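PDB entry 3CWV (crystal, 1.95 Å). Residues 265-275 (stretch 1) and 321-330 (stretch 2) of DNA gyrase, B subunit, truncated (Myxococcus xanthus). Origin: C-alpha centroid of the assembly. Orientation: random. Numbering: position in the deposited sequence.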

# COMPACT_ATOMS: atom_id res chain seq x y z
N HIS A 265 -13.11 7.43 -3.54
CA HIS A 265 -12.72 8.47 -2.57
C HIS A 265 -13.47 8.31 -1.26
O HIS A 265 -13.41 7.24 -0.67
N GLY A 266 -14.15 9.33 -0.78
CA GLY A 266 -14.79 9.24 0.52
C GLY A 266 -14.31 10.29 1.50
O GLY A 266 -13.81 11.36 1.11
N ALA A 267 -14.42 9.98 2.79
CA ALA A 267 -14.29 10.97 3.85
C ALA A 267 -12.91 11.62 3.93
O ALA A 267 -12.80 12.80 4.25
N HIS A 268 -11.85 10.84 3.65
CA HIS A 268 -10.49 11.37 3.68
C HIS A 268 -10.32 12.45 2.60
O HIS A 268 -9.82 13.55 2.87
N VAL A 269 -10.81 12.16 1.40
CA VAL A 269 -10.72 13.08 0.28
C VAL A 269 -11.63 14.29 0.50
O VAL A 269 -11.19 15.44 0.33
N LYS A 270 -12.89 14.06 0.88
CA LYS A 270 -13.81 15.16 1.10
C LYS A 270 -13.33 16.14 2.18
O LYS A 270 -13.54 17.33 2.05
N GLY A 271 -12.69 15.64 3.23
CA GLY A 271 -12.09 16.54 4.20
C GLY A 271 -11.13 17.53 3.54
O GLY A 271 -11.11 18.74 3.87
N VAL A 272 -10.34 17.03 2.60
CA VAL A 272 -9.31 17.84 1.95
C VAL A 272 -9.95 18.83 0.99
O VAL A 272 -9.62 20.00 1.00
N THR A 273 -10.85 18.36 0.14
CA THR A 273 -11.40 19.23 -0.87
C THR A 273 -12.29 20.29 -0.24
O THR A 273 -12.31 21.44 -0.69
N GLN A 274 -13.00 19.93 0.82
CA GLN A 274 -13.83 20.90 1.53
C GLN A 274 -12.99 21.97 2.19
O GLN A 274 -13.35 23.16 2.18
N ALA A 275 -11.86 21.56 2.77
CA ALA A 275 -10.92 22.49 3.39
C ALA A 275 -10.33 23.47 2.36
O ALA A 275 -10.22 24.66 2.64
N GLU A 321 -14.64 0.76 -2.05
CA GLU A 321 -14.18 1.78 -2.97
C GLU A 321 -14.35 3.18 -2.39
O GLU A 321 -13.75 4.13 -2.89
N LEU A 322 -15.13 3.30 -1.32
CA LEU A 322 -15.46 4.61 -0.74
C LEU A 322 -15.32 4.56 0.77
O LEU A 322 -16.05 3.86 1.47
N LEU A 323 -14.37 5.33 1.29
CA LEU A 323 -14.11 5.36 2.73
C LEU A 323 -15.18 6.15 3.51
O LEU A 323 -15.56 7.24 3.12
N ALA A 324 -15.65 5.59 4.63
CA ALA A 324 -16.66 6.24 5.44
C ALA A 324 -16.32 6.00 6.90
O ALA A 324 -16.76 5.01 7.50
N ILE A 325 -15.48 6.87 7.46
CA ILE A 325 -15.12 6.83 8.89
C ILE A 325 -15.78 8.02 9.58
O ILE A 325 -15.49 9.16 9.25
N PRO A 326 -16.69 7.77 10.53
CA PRO A 326 -17.45 8.87 11.13
C PRO A 326 -16.50 9.88 11.75
O PRO A 326 -15.56 9.47 12.42
N GLY A 327 -16.74 11.18 11.51
CA GLY A 327 -15.92 12.23 12.12
C GLY A 327 -14.65 12.58 11.34
O GLY A 327 -14.11 13.68 11.50
N LEU A 328 -14.18 11.66 10.49
CA LEU A 328 -12.91 11.86 9.76
C LEU A 328 -12.94 13.08 8.83
O LEU A 328 -12.01 13.87 8.82
N GLU A 329 -14.00 13.22 8.05
CA GLU A 329 -14.07 14.33 7.12
C GLU A 329 -13.98 15.69 7.81
O GLU A 329 -13.26 16.60 7.36
N GLU A 330 -14.74 15.85 8.90
CA GLU A 330 -14.72 17.11 9.64
C GLU A 330 -13.42 17.33 10.38
O GLU A 330 -12.95 18.45 10.44

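How does the contact begin at Glu321 and Leu322? Glu321 lends mostly backbone: its CA-to-CB bond points sideways and its m, t side chain leads away from stretch 1. Leu322 also sets off sideways, with chi1 t and chi2 at 149°, between wells, yet its CD2 comes to 3.9 Å from Gly266 CA. Leu322 CA lies 3.3 Å from His265 O, a CA-H...O contact.

What makes Leu323 the anchor of this segment? Its backbone pairs twice with stretch 1, Leu323 N donating to His265 O at 2.9 Å and Leu323 O accepting from Ala267 N at 3.0 Å. Between these bonds Gly266 lies so close that an ideal CB would fall 2.3 Å from Leu323 O, a clash. The Leu323 side chain points toward stretch 1 in rotamer t, p and sets CD2 over one face of the His268 ring, 3.6 Å from its centroid. That ring, with chi1 p, is also tethered by a weak hydrogen bond from His268 NE2 to His265 O at 3.3 Å.

What fills the space from Ala324 to Leu328? Ala324 and Pro326 point away, while Ile325, m, t and sideways, adds little; its N lies 4.2 Å from Ala267 CB and is buried without a polar partner. Leu328 points toward stretch 1 as t, p, bringing its CB 4.3 Å from Ala267 CB and its CD2 4.1 Å from His268 CB.

How does Glu329 fit against the helix? Extended as t, t, its side chain sits as a knob among Ala267, Lys270, Gly271 and Gln274. Glu329 OE2 is 3.7 Å from Lys270 CE but 4.5 Å from Lys270 NZ, so the opposite charges stay beyond salt-bridge range. Gly271 permits close backbone approach: its CA is 3.4 Å from Glu329 O, and an ideal CB there would clash with that oxygen.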

# COMPACT_ATOMS: atom_id res chain seq x y z
CB HIS A 265 -12.81 9.87 -3.22
CG HIS A 265 -12.05 9.96 -4.51
ND1 HIS A 265 -10.71 9.63 -4.60
CD2 HIS A 265 -12.45 10.27 -5.77
CE1 HIS A 265 -10.31 9.76 -5.85
NE2 HIS A 265 -11.35 10.15 -6.58
CB ALA A 267 -14.67 10.34 5.19
CB HIS A 268 -9.44 10.23 3.53
CG HIS A 268 -9.69 9.29 2.38
ND1 HIS A 268 -8.69 8.57 1.77
CD2 HIS A 268 -10.84 8.95 1.75
CE1 HIS A 268 -9.20 7.81 0.82
NE2 HIS A 268 -10.51 8.02 0.79
CB VAL A 269 -11.05 12.35 -1.02
CG1 VAL A 269 -11.30 13.32 -2.19
CG2 VAL A 269 -9.94 11.32 -1.35
CB LYS A 270 -15.22 14.66 1.42
CG LYS A 270 -16.07 14.45 0.16
CD LYS A 270 -16.95 15.67 -0.15
CE LYS A 270 -18.05 15.82 0.90
NZ LYS A 270 -19.27 16.54 0.40
CB VAL A 272 -8.23 16.99 1.22
CG1 VAL A 272 -7.22 17.90 0.44
CG2 VAL A 272 -7.47 16.11 2.23
CB THR A 273 -12.17 18.46 -1.94
OG1 THR A 273 -13.30 17.82 -1.33
CG2 THR A 273 -11.28 17.41 -2.61
CB GLN A 274 -14.76 20.21 2.54
CG GLN A 274 -15.92 19.45 1.85
CD GLN A 274 -16.87 20.37 1.06
OE1 GLN A 274 -16.84 20.41 -0.18
NE2 GLN A 274 -17.68 21.13 1.78
CB ALA A 275 -9.80 21.72 4.10
CB GLU A 321 -14.88 1.64 -4.33
CG GLU A 321 -14.47 0.37 -5.03
CD GLU A 321 -15.33 0.05 -6.25
OE1 GLU A 321 -16.31 0.78 -6.52
OE2 GLU A 321 -15.01 -0.93 -6.94
CB LEU A 322 -16.90 5.04 -1.13
CG LEU A 322 -17.32 6.51 -0.93
CD1 LEU A 322 -18.35 6.93 -1.99
CD2 LEU A 322 -17.85 6.77 0.48
CB LEU A 323 -12.73 5.99 2.95
CG LEU A 323 -12.16 5.87 4.36
CD1 LEU A 323 -11.66 4.45 4.59
CD2 LEU A 323 -11.03 6.89 4.51
CB ALA A 324 -18.07 5.69 5.09
CB ILE A 325 -13.61 6.87 9.09
CG1 ILE A 325 -12.96 5.58 8.54
CG2 ILE A 325 -13.25 7.06 10.58
CD1 ILE A 325 -11.43 5.60 8.46
CB PRO A 326 -18.24 8.17 12.25
CG PRO A 326 -18.32 6.71 11.80
CD PRO A 326 -17.03 6.46 11.11
CB LEU A 328 -12.51 10.61 8.92
CG LEU A 328 -11.17 10.78 8.16
CD1 LEU A 328 -10.04 11.07 9.13
CD2 LEU A 328 -10.81 9.54 7.33
CB GLU A 329 -15.37 14.27 6.31
CG GLU A 329 -15.59 15.53 5.50
CD GLU A 329 -16.92 15.53 4.75
OE1 GLU A 329 -17.44 14.44 4.42
OE2 GLU A 329 -17.43 16.63 4.49
CB GLU A 330 -15.90 17.22 10.60
CG GLU A 330 -17.03 18.05 10.03
CD GLU A 330 -16.57 19.44 9.60
OE1 GLU A 330 -16.76 19.78 8.42
OE2 GLU A 330 -16.00 20.17 10.44